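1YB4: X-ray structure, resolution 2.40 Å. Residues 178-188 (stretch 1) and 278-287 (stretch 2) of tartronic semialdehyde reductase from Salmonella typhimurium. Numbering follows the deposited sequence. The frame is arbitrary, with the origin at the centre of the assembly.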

# COMPACT_ATOMS: atom_id res chain seq x y z
N ILE A 178 2.81 -11.11 11.46
CA ILE A 178 4.16 -10.67 11.73
C ILE A 178 5.19 -11.46 10.95
O ILE A 178 6.16 -10.90 10.48
N VAL A 179 4.98 -12.77 10.79
CA VAL A 179 5.96 -13.54 10.04
C VAL A 179 5.99 -13.03 8.62
O VAL A 179 7.07 -12.89 8.03
N ALA A 180 4.82 -12.72 8.08
CA ALA A 180 4.71 -12.22 6.71
C ALA A 180 5.33 -10.82 6.59
O ALA A 180 6.19 -10.58 5.75
N LEU A 181 4.89 -9.90 7.44
CA LEU A 181 5.44 -8.57 7.39
C LEU A 181 6.96 -8.53 7.65
O LEU A 181 7.67 -7.75 7.02
N ASN A 182 7.46 -9.37 8.57
CA ASN A 182 8.90 -9.40 8.87
C ASN A 182 9.67 -9.95 7.67
O ASN A 182 10.73 -9.41 7.30
N ILE A 183 9.14 -10.99 7.04
CA ILE A 183 9.79 -11.56 5.86
C ILE A 183 9.85 -10.51 4.75
O ILE A 183 10.87 -10.37 4.08
N GLU A 184 8.77 -9.76 4.57
CA GLU A 184 8.74 -8.76 3.52
C GLU A 184 9.72 -7.64 3.85
O GLU A 184 10.38 -7.09 2.97
N ALA A 185 9.83 -7.31 5.14
CA ALA A 185 10.74 -6.26 5.55
C ALA A 185 12.20 -6.62 5.21
O ALA A 185 12.92 -5.82 4.61
N VAL A 186 12.63 -7.81 5.60
CA VAL A 186 13.99 -8.24 5.31
C VAL A 186 14.23 -8.21 3.78
O VAL A 186 15.32 -7.86 3.32
N SER A 187 13.19 -8.56 3.01
CA SER A 187 13.27 -8.56 1.55
C SER A 187 13.52 -7.16 0.95
O SER A 187 14.33 -6.99 0.03
N GLU A 188 12.81 -6.17 1.47
CA GLU A 188 12.94 -4.80 0.98
C GLU A 188 14.28 -4.19 1.35
O GLU A 188 14.88 -3.47 0.55
N ASP A 278 9.27 -22.00 -0.03
CA ASP A 278 9.29 -21.52 1.34
C ASP A 278 8.90 -20.04 1.31
O ASP A 278 9.36 -19.30 0.44
N HIS A 279 8.09 -19.59 2.26
CA HIS A 279 7.68 -18.19 2.24
C HIS A 279 8.84 -17.20 2.27
O HIS A 279 8.63 -15.98 2.17
N SER A 280 10.06 -17.72 2.39
CA SER A 280 11.23 -16.85 2.37
C SER A 280 11.42 -16.47 0.90
O SER A 280 12.14 -15.53 0.57
N ALA A 281 10.74 -17.21 0.03
CA ALA A 281 10.78 -16.96 -1.40
C ALA A 281 10.14 -15.61 -1.73
O ALA A 281 10.16 -15.14 -2.88
N MSE A 282 9.54 -15.00 -0.71
CA MSE A 282 8.92 -13.70 -0.83
C MSE A 282 9.85 -12.72 -1.52
O MSE A 282 9.42 -11.94 -2.36
N VAL A 283 11.13 -12.79 -1.17
CA VAL A 283 12.14 -11.89 -1.70
C VAL A 283 12.13 -11.79 -3.21
O VAL A 283 12.46 -10.75 -3.78
N GLN A 284 11.74 -12.87 -3.86
CA GLN A 284 11.72 -12.88 -5.32
C GLN A 284 10.75 -11.84 -5.88
O GLN A 284 10.97 -11.31 -6.96
N ALA A 285 9.68 -11.55 -5.14
CA ALA A 285 8.70 -10.58 -5.61
C ALA A 285 9.32 -9.21 -5.71
O ALA A 285 9.10 -8.50 -6.68
N LEU A 286 10.10 -8.83 -4.71
CA LEU A 286 10.74 -7.53 -4.75
C LEU A 286 11.92 -7.52 -5.73
O LEU A 286 12.25 -6.48 -6.31
N GLU A 287 12.56 -8.67 -5.93
CA GLU A 287 13.66 -8.73 -6.88
C GLU A 287 13.06 -8.46 -8.25
O GLU A 287 13.61 -7.70 -9.04

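Stretch 1 is helical throughout, and stretch 2 lies against it first as a short 3-10 segment and then as a helix. The two helix axes run in broadly the same direction, 39° apart, and approach to 8.9 Å. No hydrogen bond crosses between the stretches, so the contact rests largely on the fit of side chains; the two stretches together bury 403 Å² between them.

Asp-278 does not touch stretch 1 but prepares the turn. Its carboxylate (chi1 t) accepts a very short hydrogen bond from the hydroxyl of Ser-280, with Ser-280 OG 2.4 Å from Asp-278 OD2.

His-279 is the first residue to point toward the helix. With chi1 in p, it offers a ring face to Ile-183, whose CD1 lies 3.5 Å from the centroid of the His-279 ring and only 7° off the ring normal, a CH-pi contact. Ile-183, with chi1 m and chi2 t, extends its methyl-tipped chain over the ring, while its CG2 comes within 3.4 Å of His-279 O. One turn earlier, Val-179 (chi1 t) adds its CG1, 3.7 Å from His-279 CE1. Histidine suits this place because its flat face packs against the Ile-183 methyl while both ring nitrogens are hydrogen-bonded elsewhere in the structure.

Ser-280 and Ala-281 direct their CA-to-CB bonds away from stretch 1, and the chain then turns inward again at Met-282, modelled as selenomethionine. Its chi1 is t and chi2 p, and its long, flexible chain follows the helix surface: CB lies 3.6 Å from Ile-183 CG2, CG is 3.7 Å from Ser-187 OG, and SE is 4.2 Å from Glu-184 CG.

Val-283 (chi1 p) points sideways, where the backbones come close: its CA is 4.8 Å from that of Ser-187. The small serine fits this narrow gap, with Ser-187 OG 3.5 Å from Val-283 CA. Its chi1 m rotamer lets the hydroxyl donate back to its own helix, Ser-187 OG lying 2.7 Å from Ile-183 O, so a polar group is satisfied within a largely apolar contact.

Gln-284 points away and is partly exposed, and Ala-285 is sideways and out of contact. Leu-286 (chi1 m, chi2 p) closes the interface by pointing toward stretch 1. Its branched, apolar end fills the space beside Ser-187 and the two glutamates, Glu-184 and Glu-188: CD1 is 3.9 Å from Ser-187 CB, and CD2 is 3.5 Å from Glu-184 OE2. Glu-287 points sideways, its carboxylate oxygens hydrogen-bonded elsewhere in the structure.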

# COMPACT_ATOMS: atom_id res chain seq x y z
CB ILE A 178 4.47 -10.74 13.24
CG1 ILE A 178 3.76 -9.58 13.95
CG2 ILE A 178 5.98 -10.75 13.49
CD1 ILE A 178 4.04 -9.45 15.43
CB VAL A 179 5.63 -15.04 10.05
CG1 VAL A 179 6.68 -15.83 9.25
CG2 VAL A 179 5.58 -15.53 11.48
CB ALA A 180 3.25 -12.18 6.28
CB LEU A 181 4.67 -7.66 8.36
CG LEU A 181 3.41 -7.07 7.70
CD1 LEU A 181 2.53 -8.19 7.16
CD2 LEU A 181 2.67 -6.20 8.70
CB ASN A 182 9.19 -10.25 10.10
CG ASN A 182 8.97 -9.48 11.38
OD1 ASN A 182 8.25 -8.47 11.40
ND2 ASN A 182 9.58 -9.95 12.47
CB ILE A 183 9.04 -12.83 5.33
CG1 ILE A 183 9.21 -13.98 6.32
CG2 ILE A 183 9.60 -13.24 3.99
CD1 ILE A 183 8.36 -15.23 6.00
CB GLU A 184 7.32 -8.22 3.36
CG GLU A 184 7.03 -7.56 2.01
CD GLU A 184 7.46 -6.11 1.96
OE1 GLU A 184 7.67 -5.50 3.03
OE2 GLU A 184 7.57 -5.57 0.83
CB ALA A 185 10.58 -5.97 7.03
CB VAL A 186 14.26 -9.68 5.87
CG1 VAL A 186 15.72 -10.08 5.67
CG2 VAL A 186 13.90 -9.70 7.36
CB SER A 187 11.97 -9.13 0.96
OG SER A 187 11.67 -10.42 1.47
CB GLU A 188 11.80 -3.93 1.54
CG GLU A 188 10.50 -4.04 0.77
CD GLU A 188 9.46 -3.00 1.19
OE1 GLU A 188 9.83 -1.84 1.51
OE2 GLU A 188 8.25 -3.34 1.17
CB ASP A 278 10.69 -21.67 1.92
CG ASP A 278 10.77 -21.24 3.35
OD1 ASP A 278 10.13 -21.90 4.20
OD2 ASP A 278 11.45 -20.23 3.64
CB HIS A 279 6.67 -17.88 3.35
CG HIS A 279 7.09 -18.33 4.71
ND1 HIS A 279 6.27 -18.19 5.81
CD2 HIS A 279 8.25 -18.86 5.16
CE1 HIS A 279 6.92 -18.61 6.89
NE2 HIS A 279 8.12 -19.02 6.52
CB SER A 280 12.47 -17.60 2.90
OG SER A 280 12.73 -18.77 2.15
CB ALA A 281 10.06 -18.07 -2.12
CB MSE A 282 8.60 -13.17 0.58
CG MSE A 282 8.31 -11.68 0.69
SE MSE A 282 6.61 -11.19 -0.07
CE MSE A 282 7.23 -10.28 -1.62
CB VAL A 283 13.56 -12.30 -1.20
CG1 VAL A 283 13.90 -13.69 -1.70
CG2 VAL A 283 14.60 -11.28 -1.66
CB GLN A 284 11.35 -14.28 -5.83
CG GLN A 284 12.37 -15.34 -5.46
CD GLN A 284 12.16 -16.64 -6.20
OE1 GLN A 284 11.17 -17.34 -5.98
NE2 GLN A 284 13.09 -16.97 -7.09
CB ALA A 285 7.51 -10.55 -4.69
CB LEU A 286 11.18 -7.10 -3.36
CG LEU A 286 9.90 -6.84 -2.56
CD1 LEU A 286 9.46 -8.11 -1.89
CD2 LEU A 286 10.14 -5.79 -1.55
CB GLU A 287 14.34 -10.10 -6.85
CG GLU A 287 15.14 -10.37 -5.58
CD GLU A 287 15.67 -11.78 -5.51
OE1 GLU A 287 14.93 -12.71 -5.90
OE2 GLU A 287 16.81 -11.98 -5.05